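Local coordinates for uncharacterized protein (Gallus gallus, PDB 3WXB), which reduces carbonyl compounds with NAD(P)H, as a short-chain dehydrogenase/reductase with a Rossmann fold that binds NADPH, at residues 58-63 against 69-74; 82-87 against 95-100; 86-91 against 145-150. All coordinates share one frame; numbering follows the deposited sequence.

Contact 1: residues 58-63 against 69-74; sequences ATCRDP and QELQKL. With NDP (NADPH dihydro-nicotinamide-adenine-dinucleotide phosphate), chain C.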
loop_
_atom_site.group_PDB
_atom_site.type_symbol
_atom_site.label_atom_id
_atom_site.label_comp_id
_atom_site.label_asym_id
_atom_site.label_seq_id
_atom_site.Cartn_x
_atom_site.Cartn_y
_atom_site.Cartn_z
ATOM N N ALA A 58 -25.666 3.697 7.368
ATOM C CA ALA A 58 -25.259 3.421 5.999
ATOM C C ALA A 58 -24.740 4.749 5.417
ATOM O O ALA A 58 -25.508 5.743 5.349
ATOM C CB ALA A 58 -26.439 2.908 5.233
ATOM N N THR A 59 -23.469 4.823 5.022
ATOM C CA THR A 59 -23.021 6.095 4.491
ATOM C C THR A 59 -23.191 6.118 2.967
ATOM O O THR A 59 -23.025 5.097 2.265
ATOM C CB THR A 59 -21.607 6.534 4.948
ATOM O OG1 THR A 59 -20.613 5.992 4.069
ATOM C CG2 THR A 59 -21.321 6.044 6.395
ATOM N N CYS A 60 -23.526 7.308 2.458
ATOM C CA CYS A 60 -23.506 7.526 1.035
ATOM C C CYS A 60 -23.323 9.005 0.698
ATOM O O CYS A 60 -23.208 9.878 1.561
ATOM C CB CYS A 60 -24.734 6.953 0.332
ATOM S SG CYS A 60 -26.301 7.927 0.553
ATOM N N ARG A 61 -23.256 9.245 -0.592
ATOM C CA ARG A 61 -23.100 10.550 -1.171
ATOM C C ARG A 61 -24.406 10.846 -1.837
ATOM O O ARG A 61 -25.072 9.955 -2.322
ATOM C CB ARG A 61 -22.052 10.499 -2.253
ATOM C CG ARG A 61 -20.673 10.451 -1.823
ATOM C CD ARG A 61 -19.950 9.686 -2.837
ATOM N NE ARG A 61 -18.737 10.296 -3.280
ATOM C CZ ARG A 61 -18.083 9.971 -4.374
ATOM N NH1 ARG A 61 -18.518 9.043 -5.185
ATOM N NH2 ARG A 61 -16.996 10.594 -4.648
ATOM N N ASP A 62 -24.729 12.117 -1.895
ATOM C CA ASP A 62 -25.921 12.612 -2.592
ATOM C C ASP A 62 -27.117 11.845 -2.040
ATOM O O ASP A 62 -27.777 11.188 -2.801
ATOM C CB ASP A 62 -25.788 12.318 -4.115
ATOM C CG ASP A 62 -26.801 13.108 -4.999
ATOM O OD1 ASP A 62 -27.035 12.743 -6.185
ATOM O OD2 ASP A 62 -27.369 14.078 -4.500
ATOM N N PRO A 63 -27.376 11.884 -0.708
ATOM C CA PRO A 63 -28.385 10.938 -0.148
ATOM C C PRO A 63 -29.822 11.057 -0.726
ATOM O O PRO A 63 -30.587 10.098 -0.723
ATOM C CB PRO A 63 -28.370 11.216 1.361
ATOM C CG PRO A 63 -27.588 12.516 1.548
ATOM C CD PRO A 63 -26.757 12.745 0.322
ATOM N N GLN A 69 -31.311 5.829 -4.118
ATOM C CA GLN A 69 -32.724 5.525 -4.187
ATOM C C GLN A 69 -33.039 4.250 -3.440
ATOM O O GLN A 69 -33.954 4.219 -2.598
ATOM C CB GLN A 69 -33.089 5.315 -5.641
ATOM C CG GLN A 69 -34.422 5.834 -6.024
ATOM C CD GLN A 69 -34.446 6.164 -7.491
ATOM O OE1 GLN A 69 -34.038 7.255 -7.890
ATOM N NE2 GLN A 69 -34.900 5.214 -8.309
ATOM N N GLU A 70 -32.327 3.177 -3.773
ATOM C CA GLU A 70 -32.716 1.913 -3.175
ATOM C C GLU A 70 -32.457 1.907 -1.664
ATOM O O GLU A 70 -33.225 1.308 -0.896
ATOM C CB GLU A 70 -32.128 0.719 -3.907
ATOM C CG GLU A 70 -33.144 -0.398 -4.057
ATOM C CD GLU A 70 -32.563 -1.718 -3.574
ATOM O OE1 GLU A 70 -31.590 -2.206 -4.213
ATOM O OE2 GLU A 70 -33.064 -2.260 -2.542
ATOM N N LEU A 71 -31.443 2.659 -1.224
ATOM C CA LEU A 71 -31.178 2.846 0.219
ATOM C C LEU A 71 -32.287 3.564 0.937
ATOM O O LEU A 71 -32.615 3.223 2.071
ATOM C CB LEU A 71 -29.918 3.669 0.479
ATOM C CG LEU A 71 -28.634 3.105 1.082
ATOM C CD1 LEU A 71 -27.655 4.256 1.533
ATOM C CD2 LEU A 71 -28.831 2.014 2.238
ATOM N N GLN A 72 -32.777 4.641 0.324
ATOM C CA GLN A 72 -33.874 5.416 0.885
ATOM C C GLN A 72 -35.125 4.538 1.007
ATOM O O GLN A 72 -35.889 4.676 1.945
ATOM C CB GLN A 72 -34.148 6.634 -0.012
ATOM C CG GLN A 72 -33.082 7.729 0.089
ATOM C CD GLN A 72 -32.980 8.357 1.474
ATOM O OE1 GLN A 72 -33.721 8.009 2.385
ATOM N NE2 GLN A 72 -32.039 9.268 1.640
ATOM N N LYS A 73 -35.309 3.639 0.050
ATOM C CA LYS A 73 -36.424 2.697 0.068
ATOM C C LYS A 73 -36.292 1.886 1.331
ATOM O O LYS A 73 -37.147 1.955 2.211
ATOM C CB LYS A 73 -36.319 1.763 -1.117
ATOM C CG LYS A 73 -37.591 1.474 -1.838
ATOM C CD LYS A 73 -37.294 1.333 -3.346
ATOM C CE LYS A 73 -37.275 2.698 -4.037
ATOM N NZ LYS A 73 -36.642 2.685 -5.396
ATOM N N LEU A 74 -35.163 1.178 1.450
ATOM C CA LEU A 74 -34.866 0.388 2.635
ATOM C C LEU A 74 -35.122 1.135 3.930
ATOM O O LEU A 74 -35.712 0.572 4.876
ATOM C CB LEU A 74 -33.406 -0.099 2.625
ATOM C CG LEU A 74 -33.024 -1.400 1.920
ATOM C CD1 LEU A 74 -31.512 -1.612 2.128
ATOM C CD2 LEU A 74 -33.857 -2.641 2.420
HETATM P PA NDP C . -18.817 -0.354 -6.512
HETATM O O1A NDP C . -18.014 0.406 -7.515
HETATM O O2A NDP C . -19.911 -1.093 -6.997
HETATM O O5B NDP C . -19.329 0.535 -5.424
HETATM C C5B NDP C . -18.444 1.569 -4.907
HETATM C C4B NDP C . -19.096 2.150 -3.701
HETATM O O4B NDP C . -18.115 3.034 -2.924
HETATM C C3B NDP C . -20.273 3.094 -4.043
HETATM O O3B NDP C . -21.141 3.092 -2.834
HETATM C C2B NDP C . -19.566 4.458 -4.134
HETATM O O2B NDP C . -20.449 5.590 -3.977
HETATM C C1B NDP C . -18.606 4.380 -2.914
HETATM N N9A NDP C . -17.444 5.404 -3.091
HETATM C C8A NDP C . -16.464 5.473 -4.026
HETATM N N7A NDP C . -15.715 6.564 -3.774
HETATM C C5A NDP C . -16.290 7.244 -2.795
HETATM C C6A NDP C . -15.959 8.390 -2.176
HETATM N N6A NDP C . -14.886 9.077 -2.606
HETATM N N1A NDP C . -16.687 8.831 -1.135
HETATM C C2A NDP C . -17.746 8.095 -0.668
HETATM N N3A NDP C . -18.089 6.925 -1.333
HETATM C C4A NDP C . -17.332 6.509 -2.343
HETATM O O3 NDP C . -17.679 -1.283 -5.779
HETATM P PN NDP C . -17.986 -2.700 -5.065
HETATM O O1N NDP C . -17.708 -3.750 -6.036
HETATM O O2N NDP C . -19.259 -2.656 -4.320
HETATM O O5D NDP C . -16.714 -2.650 -4.044
HETATM C C5D NDP C . -16.797 -2.337 -2.640
HETATM C C4D NDP C . -15.448 -2.696 -1.997
HETATM O O4D NDP C . -15.139 -4.050 -2.291
HETATM C C3D NDP C . -14.333 -1.855 -2.683
HETATM O O3D NDP C . -13.459 -1.468 -1.629
HETATM C C2D NDP C . -13.661 -2.779 -3.615
HETATM O O2D NDP C . -12.297 -2.424 -3.830
HETATM C C1D NDP C . -13.794 -4.100 -2.894
HETATM N N1N NDP C . -13.661 -5.245 -3.832
HETATM C C2N NDP C . -14.569 -5.486 -4.874
HETATM C C3N NDP C . -14.394 -6.584 -5.723
HETATM C C7N NDP C . -15.307 -6.901 -6.745
HETATM O O7N NDP C . -15.077 -7.864 -7.480
HETATM N N7N NDP C . -16.478 -6.193 -6.790
HETATM C C4N NDP C . -13.270 -7.422 -5.568
HETATM C C5N NDP C . -12.334 -7.207 -4.549
HETATM C C6N NDP C . -12.493 -6.109 -3.687
HETATM P P2B NDP C . -21.112 6.315 -5.307
HETATM O O1X NDP C . -21.319 7.628 -4.679
HETATM O O2X NDP C . -22.255 5.435 -5.589
HETATM O O3X NDP C . -20.022 6.300 -6.320
#
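Leu71 of helix 69-77 packs its two methyl groups onto the end of strand 55-60. CD2 lies 3.9 Å from Ala58 CB. CD1 serves two residues: it is 4.1 Å from Ala58 CB and 4.0 Å from Cys60 SG. Cys60 carries its sulfur between the backbone N and the carbonyl carbon (chi1 75°). From there SG meets the leucine branch on the helix side of the strand. Ala58, Cys60 and Leu71 are all buried, and this is the close-packed, purely apolar half of the contact.

The other half is polar and more open to solvent. Gln72 turns its amide toward the loop after the strand, and NE2 donates to Pro63 O at 2.9 Å. The N-H points almost straight at the oxygen (171°). The oxygen lies close to the amide plane of Gln72, but the donor sits well above the carbonyl plane of Pro63. A bend at chi2 (-63°) brings the amide round to this carbonyl. Pro63 also packs its CB against the same nitrogen, 4.2 Å from Gln72 NE2.

Arg61, just past the strand, turns to the cofactor. NADPH C6A lies 3.3 Å above the plane of the Arg61 guanidinium, offset toward the rim of that group. Arg61 NH1 donates to NADPH O1X at 3.2 Å. This oxygen belongs to the 2'-phosphate, a group that NADPH has and NADH lacks.

The contact belongs to the beta-alpha-beta unit of strand 55-60, helix 69-77 and strand 81-85 in the Rossmann fold. Ile83 of strand 81-85 touches both Cys60 and Gln72, while Val43 of helix 37-47 packs against Ala58.

Contact 2: residues 82-87 against 95-100; sequences VIVPLE and KAAAAS. With NDP (NADPH dihydro-nicotinamide-adenine-dinucleotide phosphate), chain C.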
loop_
_atom_site.group_PDB
_atom_site.type_symbol
_atom_site.label_atom_id
_atom_site.label_comp_id
_atom_site.label_asym_id
_atom_site.label_seq_id
_atom_site.Cartn_x
_atom_site.Cartn_y
_atom_site.Cartn_z
ATOM N N VAL A 82 -30.026 4.159 9.524
ATOM C CA VAL A 82 -29.705 5.573 9.524
ATOM C C VAL A 82 -28.792 5.892 8.319
ATOM O O VAL A 82 -27.663 5.387 8.263
ATOM C CB VAL A 82 -28.977 5.987 10.799
ATOM C CG1 VAL A 82 -28.648 7.477 10.802
ATOM C CG2 VAL A 82 -29.794 5.617 12.073
ATOM N N ILE A 83 -29.262 6.755 7.396
ATOM C CA ILE A 83 -28.472 7.174 6.227
ATOM C C ILE A 83 -27.618 8.393 6.560
ATOM O O ILE A 83 -28.141 9.424 7.018
ATOM C CB ILE A 83 -29.350 7.381 4.977
ATOM C CG1 ILE A 83 -29.937 6.049 4.545
ATOM C CG2 ILE A 83 -28.505 7.951 3.804
ATOM C CD1 ILE A 83 -31.044 6.119 3.432
ATOM N N VAL A 84 -26.294 8.251 6.382
ATOM C CA VAL A 84 -25.298 9.273 6.714
ATOM C C VAL A 84 -24.556 9.816 5.440
ATOM O O VAL A 84 -23.891 9.029 4.694
ATOM C CB VAL A 84 -24.261 8.747 7.784
ATOM C CG1 VAL A 84 -23.335 9.885 8.272
ATOM C CG2 VAL A 84 -24.980 8.098 9.011
ATOM N N PRO A 85 -24.709 11.150 5.138
ATOM C CA PRO A 85 -23.905 11.694 4.014
ATOM C C PRO A 85 -22.427 11.685 4.323
ATOM O O PRO A 85 -22.005 12.089 5.416
ATOM C CB PRO A 85 -24.413 13.181 3.822
ATOM C CG PRO A 85 -25.146 13.524 5.139
ATOM C CD PRO A 85 -25.557 12.178 5.802
ATOM N N LEU A 86 -21.637 11.228 3.356
ATOM C CA LEU A 86 -20.186 11.141 3.586
ATOM C C LEU A 86 -19.420 11.103 2.260
ATOM O O LEU A 86 -19.701 10.279 1.403
ATOM C CB LEU A 86 -19.835 9.866 4.418
ATOM C CG LEU A 86 -18.339 9.532 4.686
ATOM C CD1 LEU A 86 -17.604 10.625 5.405
ATOM C CD2 LEU A 86 -18.157 8.153 5.478
ATOM N N GLU A 87 -18.443 11.980 2.141
ATOM C CA GLU A 87 -17.481 11.952 1.040
ATOM C C GLU A 87 -16.186 11.502 1.748
ATOM O O GLU A 87 -15.566 12.259 2.528
ATOM C CB GLU A 87 -17.381 13.359 0.382
ATOM C CG GLU A 87 -16.133 13.590 -0.497
ATOM C CD GLU A 87 -15.893 12.464 -1.475
ATOM O OE1 GLU A 87 -16.745 12.222 -2.341
ATOM O OE2 GLU A 87 -14.817 11.801 -1.368
ATOM N N LYS A 95 -15.246 14.160 9.500
ATOM C CA LYS A 95 -15.487 14.768 10.780
ATOM C C LYS A 95 -16.967 14.888 11.078
ATOM O O LYS A 95 -17.406 14.511 12.128
ATOM C CB LYS A 95 -14.823 16.140 10.863
ATOM C CG LYS A 95 -14.709 16.677 12.280
ATOM C CD LYS A 95 -13.930 17.948 12.374
ATOM C CE LYS A 95 -14.290 18.712 13.627
ATOM N NZ LYS A 95 -13.123 18.898 14.520
ATOM N N ALA A 96 -17.712 15.444 10.152
ATOM C CA ALA A 96 -19.128 15.721 10.378
ATOM C C ALA A 96 -19.920 14.412 10.523
ATOM O O ALA A 96 -20.847 14.324 11.331
ATOM C CB ALA A 96 -19.676 16.595 9.258
ATOM N N ALA A 97 -19.554 13.387 9.757
ATOM C CA ALA A 97 -20.209 12.085 9.846
ATOM C C ALA A 97 -20.002 11.452 11.230
ATOM O O ALA A 97 -20.966 10.979 11.844
ATOM C CB ALA A 97 -19.726 11.122 8.712
ATOM N N ALA A 98 -18.777 11.524 11.759
ATOM C CA ALA A 98 -18.489 10.932 13.066
ATOM C C ALA A 98 -19.312 11.657 14.148
ATOM O O ALA A 98 -19.917 11.017 15.027
ATOM C CB ALA A 98 -16.973 11.000 13.410
ATOM N N ALA A 99 -19.284 12.989 14.092
ATOM C CA ALA A 99 -20.012 13.851 15.045
ATOM C C ALA A 99 -21.498 13.551 15.029
ATOM O O ALA A 99 -22.144 13.521 16.082
ATOM C CB ALA A 99 -19.752 15.358 14.715
ATOM N N SER A 100 -22.038 13.327 13.847
ATOM C CA SER A 100 -23.453 12.986 13.644
ATOM C C SER A 100 -23.810 11.602 14.199
ATOM O O SER A 100 -24.806 11.424 14.947
ATOM C CB SER A 100 -23.815 13.132 12.145
ATOM O OG SER A 100 -25.148 12.719 11.848
HETATM P PA NDP C . -18.817 -0.354 -6.512
HETATM O O1A NDP C . -18.014 0.406 -7.515
HETATM O O2A NDP C . -19.911 -1.093 -6.997
HETATM O O5B NDP C . -19.329 0.535 -5.424
HETATM C C5B NDP C . -18.444 1.569 -4.907
HETATM C C4B NDP C . -19.096 2.150 -3.701
HETATM O O4B NDP C . -18.115 3.034 -2.924
HETATM C C3B NDP C . -20.273 3.094 -4.043
HETATM O O3B NDP C . -21.141 3.092 -2.834
HETATM C C2B NDP C . -19.566 4.458 -4.134
HETATM O O2B NDP C . -20.449 5.590 -3.977
HETATM C C1B NDP C . -18.606 4.380 -2.914
HETATM N N9A NDP C . -17.444 5.404 -3.091
HETATM C C8A NDP C . -16.464 5.473 -4.026
HETATM N N7A NDP C . -15.715 6.564 -3.774
HETATM C C5A NDP C . -16.290 7.244 -2.795
HETATM C C6A NDP C . -15.959 8.390 -2.176
HETATM N N6A NDP C . -14.886 9.077 -2.606
HETATM N N1A NDP C . -16.687 8.831 -1.135
HETATM C C2A NDP C . -17.746 8.095 -0.668
HETATM N N3A NDP C . -18.089 6.925 -1.333
HETATM C C4A NDP C . -17.332 6.509 -2.343
HETATM O O3 NDP C . -17.679 -1.283 -5.779
HETATM P PN NDP C . -17.986 -2.700 -5.065
HETATM O O1N NDP C . -17.708 -3.750 -6.036
HETATM O O2N NDP C . -19.259 -2.656 -4.320
HETATM O O5D NDP C . -16.714 -2.650 -4.044
HETATM C C5D NDP C . -16.797 -2.337 -2.640
HETATM C C4D NDP C . -15.448 -2.696 -1.997
HETATM O O4D NDP C . -15.139 -4.050 -2.291
HETATM C C3D NDP C . -14.333 -1.855 -2.683
HETATM O O3D NDP C . -13.459 -1.468 -1.629
HETATM C C2D NDP C . -13.661 -2.779 -3.615
HETATM O O2D NDP C . -12.297 -2.424 -3.830
HETATM C C1D NDP C . -13.794 -4.100 -2.894
HETATM N N1N NDP C . -13.661 -5.245 -3.832
HETATM C C2N NDP C . -14.569 -5.486 -4.874
HETATM C C3N NDP C . -14.394 -6.584 -5.723
HETATM C C7N NDP C . -15.307 -6.901 -6.745
HETATM O O7N NDP C . -15.077 -7.864 -7.480
HETATM N N7N NDP C . -16.478 -6.193 -6.790
HETATM C C4N NDP C . -13.270 -7.422 -5.568
HETATM C C5N NDP C . -12.334 -7.207 -4.549
HETATM C C6N NDP C . -12.493 -6.109 -3.687
HETATM P P2B NDP C . -21.112 6.315 -5.307
HETATM O O1X NDP C . -21.319 7.628 -4.679
HETATM O O2X NDP C . -22.255 5.435 -5.589
HETATM O O3X NDP C . -20.022 6.300 -6.320
#
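Ala97 of helix 91-105 sets its methyl between Val84 of strand 81-85 and Leu86 just past it, and the packing is apolar. Ala97 CB is 3.8 Å from Val84 CG1 and 4.0 Å from Leu86 CD1. Val84 offers the branch that stands anti to its backbone N (chi1 -172°). The small alanine lets the helix come close, with the CA atoms of Leu86 and Ala97 only 6.3 Å apart. Val101 of the same helix also touches Val84.

Polar bonding lies beyond the packed face, at Glu87, which binds the cofactor. The NADPH adenine amino group N6A donates to Glu87 OE2 at 3.0 Å, with an angle of 158° at the hydrogen. OE1 is held by the salt bridge to Arg61 NH2, and the backbone N of Glu87 bonds to Ser93 OG. A glutamine in place of Glu87 would probably weaken the grip on Arg61, leaving its NH2 without a carboxylate partner.

The chemistry thus changes as the chain leaves the strand. Small apolar groups allow a close approach of helix and strand. Glu87 then spends its carboxylate on the adenine and on an arginine, whose positive charge would favour the ionised acid.

Contact 3: residues 86-91 against 145-150; sequences LEVTDP and LLLSQA. With NDP (NADPH dihydro-nicotinamide-adenine-dinucleotide phosphate), chain C.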
loop_
_atom_site.group_PDB
_atom_site.type_symbol
_atom_site.label_atom_id
_atom_site.label_comp_id
_atom_site.label_asym_id
_atom_site.label_seq_id
_atom_site.Cartn_x
_atom_site.Cartn_y
_atom_site.Cartn_z
ATOM N N LEU A 86 -21.637 11.228 3.356
ATOM C CA LEU A 86 -20.186 11.141 3.586
ATOM C C LEU A 86 -19.420 11.103 2.260
ATOM O O LEU A 86 -19.701 10.279 1.403
ATOM C CB LEU A 86 -19.835 9.866 4.418
ATOM C CG LEU A 86 -18.339 9.532 4.686
ATOM C CD1 LEU A 86 -17.604 10.625 5.405
ATOM C CD2 LEU A 86 -18.157 8.153 5.478
ATOM N N GLU A 87 -18.443 11.980 2.141
ATOM C CA GLU A 87 -17.481 11.952 1.040
ATOM C C GLU A 87 -16.186 11.502 1.748
ATOM O O GLU A 87 -15.566 12.259 2.528
ATOM C CB GLU A 87 -17.381 13.359 0.382
ATOM C CG GLU A 87 -16.133 13.590 -0.497
ATOM C CD GLU A 87 -15.893 12.464 -1.475
ATOM O OE1 GLU A 87 -16.745 12.222 -2.341
ATOM O OE2 GLU A 87 -14.817 11.801 -1.368
ATOM N N VAL A 88 -15.786 10.250 1.505
ATOM C CA VAL A 88 -14.659 9.683 2.282
ATOM C C VAL A 88 -13.299 10.366 2.041
ATOM O O VAL A 88 -12.405 10.273 2.916
ATOM C CB VAL A 88 -14.528 8.084 2.178
ATOM C CG1 VAL A 88 -15.903 7.423 2.330
ATOM C CG2 VAL A 88 -13.912 7.692 0.870
ATOM N N THR A 89 -13.131 11.062 0.898
ATOM C CA THR A 89 -11.872 11.768 0.682
ATOM C C THR A 89 -11.752 13.120 1.359
ATOM O O THR A 89 -10.682 13.754 1.294
ATOM C CB THR A 89 -11.535 11.966 -0.810
ATOM O OG1 THR A 89 -12.531 12.807 -1.427
ATOM C CG2 THR A 89 -11.450 10.630 -1.485
ATOM N N ASP A 90 -12.818 13.559 2.020
ATOM C CA ASP A 90 -12.863 14.926 2.593
ATOM C C ASP A 90 -12.793 14.822 4.113
ATOM O O ASP A 90 -13.764 14.372 4.716
ATOM C CB ASP A 90 -14.187 15.594 2.164
ATOM C CG ASP A 90 -14.325 17.065 2.662
ATOM O OD1 ASP A 90 -13.484 17.535 3.419
ATOM O OD2 ASP A 90 -15.324 17.720 2.296
ATOM N N PRO A 91 -11.661 15.226 4.739
ATOM C CA PRO A 91 -11.610 15.113 6.224
ATOM C C PRO A 91 -12.769 15.817 6.940
ATOM O O PRO A 91 -13.240 15.330 7.962
ATOM C CB PRO A 91 -10.256 15.732 6.604
ATOM C CG PRO A 91 -9.429 15.731 5.242
ATOM C CD PRO A 91 -10.424 15.786 4.142
ATOM N N LEU A 145 -8.083 4.825 7.015
ATOM C CA LEU A 145 -7.343 5.284 8.171
ATOM C C LEU A 145 -8.073 6.409 8.959
ATOM O O LEU A 145 -8.207 6.370 10.202
ATOM C CB LEU A 145 -5.932 5.735 7.764
ATOM C CG LEU A 145 -5.233 6.546 8.809
ATOM C CD1 LEU A 145 -4.656 5.623 9.922
ATOM C CD2 LEU A 145 -4.132 7.412 8.186
ATOM N N LEU A 146 -8.473 7.450 8.229
ATOM C CA LEU A 146 -9.076 8.652 8.813
ATOM C C LEU A 146 -10.417 8.355 9.457
ATOM O O LEU A 146 -10.726 8.875 10.545
ATOM C CB LEU A 146 -9.303 9.695 7.700
ATOM C CG LEU A 146 -8.210 10.720 7.388
ATOM C CD1 LEU A 146 -6.838 10.399 7.786
ATOM C CD2 LEU A 146 -8.292 11.230 5.945
ATOM N N LEU A 147 -11.180 7.512 8.800
ATOM C CA LEU A 147 -12.478 7.065 9.331
ATOM C C LEU A 147 -12.280 6.267 10.649
ATOM O O LEU A 147 -12.988 6.492 11.637
ATOM C CB LEU A 147 -13.215 6.262 8.293
ATOM C CG LEU A 147 -13.861 7.135 7.203
ATOM C CD1 LEU A 147 -14.110 6.332 5.918
ATOM C CD2 LEU A 147 -15.240 7.738 7.707
ATOM N N SER A 148 -11.310 5.356 10.642
ATOM C CA SER A 148 -10.933 4.624 11.846
ATOM C C SER A 148 -10.534 5.583 12.979
ATOM O O SER A 148 -11.009 5.428 14.133
ATOM C CB SER A 148 -9.835 3.579 11.523
ATOM O OG SER A 148 -10.387 2.650 10.607
ATOM N N GLN A 149 -9.706 6.586 12.669
ATOM C CA GLN A 149 -9.319 7.567 13.695
ATOM C C GLN A 149 -10.574 8.285 14.229
ATOM O O GLN A 149 -10.714 8.477 15.435
ATOM C CB GLN A 149 -8.368 8.631 13.162
ATOM C CG GLN A 149 -6.922 8.228 13.030
ATOM C CD GLN A 149 -6.130 9.264 12.198
ATOM O OE1 GLN A 149 -6.713 10.065 11.490
ATOM N NE2 GLN A 149 -4.805 9.201 12.269
ATOM N N ALA A 150 -11.465 8.698 13.330
ATOM C CA ALA A 150 -12.613 9.501 13.741
ATOM C C ALA A 150 -13.643 8.661 14.534
ATOM O O ALA A 150 -14.330 9.176 15.430
ATOM C CB ALA A 150 -13.255 10.175 12.516
HETATM P PA NDP C . -18.817 -0.354 -6.512
HETATM O O1A NDP C . -18.014 0.406 -7.515
HETATM O O2A NDP C . -19.911 -1.093 -6.997
HETATM O O5B NDP C . -19.329 0.535 -5.424
HETATM C C5B NDP C . -18.444 1.569 -4.907
HETATM C C4B NDP C . -19.096 2.150 -3.701
HETATM O O4B NDP C . -18.115 3.034 -2.924
HETATM C C3B NDP C . -20.273 3.094 -4.043
HETATM O O3B NDP C . -21.141 3.092 -2.834
HETATM C C2B NDP C . -19.566 4.458 -4.134
HETATM O O2B NDP C . -20.449 5.590 -3.977
HETATM C C1B NDP C . -18.606 4.380 -2.914
HETATM N N9A NDP C . -17.444 5.404 -3.091
HETATM C C8A NDP C . -16.464 5.473 -4.026
HETATM N N7A NDP C . -15.715 6.564 -3.774
HETATM C C5A NDP C . -16.290 7.244 -2.795
HETATM C C6A NDP C . -15.959 8.390 -2.176
HETATM N N6A NDP C . -14.886 9.077 -2.606
HETATM N N1A NDP C . -16.687 8.831 -1.135
HETATM C C2A NDP C . -17.746 8.095 -0.668
HETATM N N3A NDP C . -18.089 6.925 -1.333
HETATM C C4A NDP C . -17.332 6.509 -2.343
HETATM O O3 NDP C . -17.679 -1.283 -5.779
HETATM P PN NDP C . -17.986 -2.700 -5.065
HETATM O O1N NDP C . -17.708 -3.750 -6.036
HETATM O O2N NDP C . -19.259 -2.656 -4.320
HETATM O O5D NDP C . -16.714 -2.650 -4.044
HETATM C C5D NDP C . -16.797 -2.337 -2.640
HETATM C C4D NDP C . -15.448 -2.696 -1.997
HETATM O O4D NDP C . -15.139 -4.050 -2.291
HETATM C C3D NDP C . -14.333 -1.855 -2.683
HETATM O O3D NDP C . -13.459 -1.468 -1.629
HETATM C C2D NDP C . -13.661 -2.779 -3.615
HETATM O O2D NDP C . -12.297 -2.424 -3.830
HETATM C C1D NDP C . -13.794 -4.100 -2.894
HETATM N N1N NDP C . -13.661 -5.245 -3.832
HETATM C C2N NDP C . -14.569 -5.486 -4.874
HETATM C C3N NDP C . -14.394 -6.584 -5.723
HETATM C C7N NDP C . -15.307 -6.901 -6.745
HETATM O O7N NDP C . -15.077 -7.864 -7.480
HETATM N N7N NDP C . -16.478 -6.193 -6.790
HETATM C C4N NDP C . -13.270 -7.422 -5.568
HETATM C C5N NDP C . -12.334 -7.207 -4.549
HETATM C C6N NDP C . -12.493 -6.109 -3.687
HETATM P P2B NDP C . -21.112 6.315 -5.307
HETATM O O1X NDP C . -21.319 7.628 -4.679
HETATM O O2X NDP C . -22.255 5.435 -5.589
HETATM O O3X NDP C . -20.022 6.300 -6.320
#
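Leu86 and Leu147 reach toward each other tip to tip, with Leu86 CD2 3.7 Å from Leu147 CD2. The other branch of Leu147 turns to Val88, where CD1 is 4.2 Å from CB and equally far from CG1. Leu147 CG lies opposite the carbonyl carbon, beside the backbone N (chi1 -77°), which sends one methyl to each partner. One leucine of the long helix thus spans two residues of the loop, and all three are buried.

Val88 stands between this leucine and the adenine. Its CG1 is 3.6 Å from NADPH C2A, and its CG2 is 3.6 Å from NADPH N1A. Val88 N donates to NADPH N1A at 3.1 Å, so both its backbone and its side chain meet the base.

A type I beta turn from Glu87 to Asp90 shapes the loop. Thr89 N donates to Glu87 OE2 at 2.9 Å, on the anti side of the carboxylate and 23° out of its plane. This bond holds the acid where it meets the adenine. Asp90 is the N-cap of helix 91-105, and its OD1 takes the N-H of Ala92.

The contact joins the loop after strand 81-85 to helix 130-160. Leu147 also touches Thr32 in a loop, and Asn115 of strand 112-115. Leu146 and Ala150 pack on Ile94 of helix 91-105. At the dimer interface, Gln149 NE2 bonds to Ile125 O and Glu128 O of the second subunit.

All three contacts have buried apolar centres, but their margins differ. Contact 1 has a polar, partly exposed edge in the loop after its strand. Contact 2 has exposed residues on both segments, such as Pro85 and Ser100. Contact 3 is nearest the chain centre and borders the second subunit. Contacts 1 and 2 bring helices to neighbouring strands, 55-60 and 81-85, joined by backbone bonds such as Ala58 N to Val82 O. Contacts 2 and 3 share Leu86 and Glu87, so the chain just after strand 81-85 meets two helices. Only contact 1 has a hydrogen bond between its segments. All three reach NADPH: contact 1 through the phosphate and adenine, the others through the adenine.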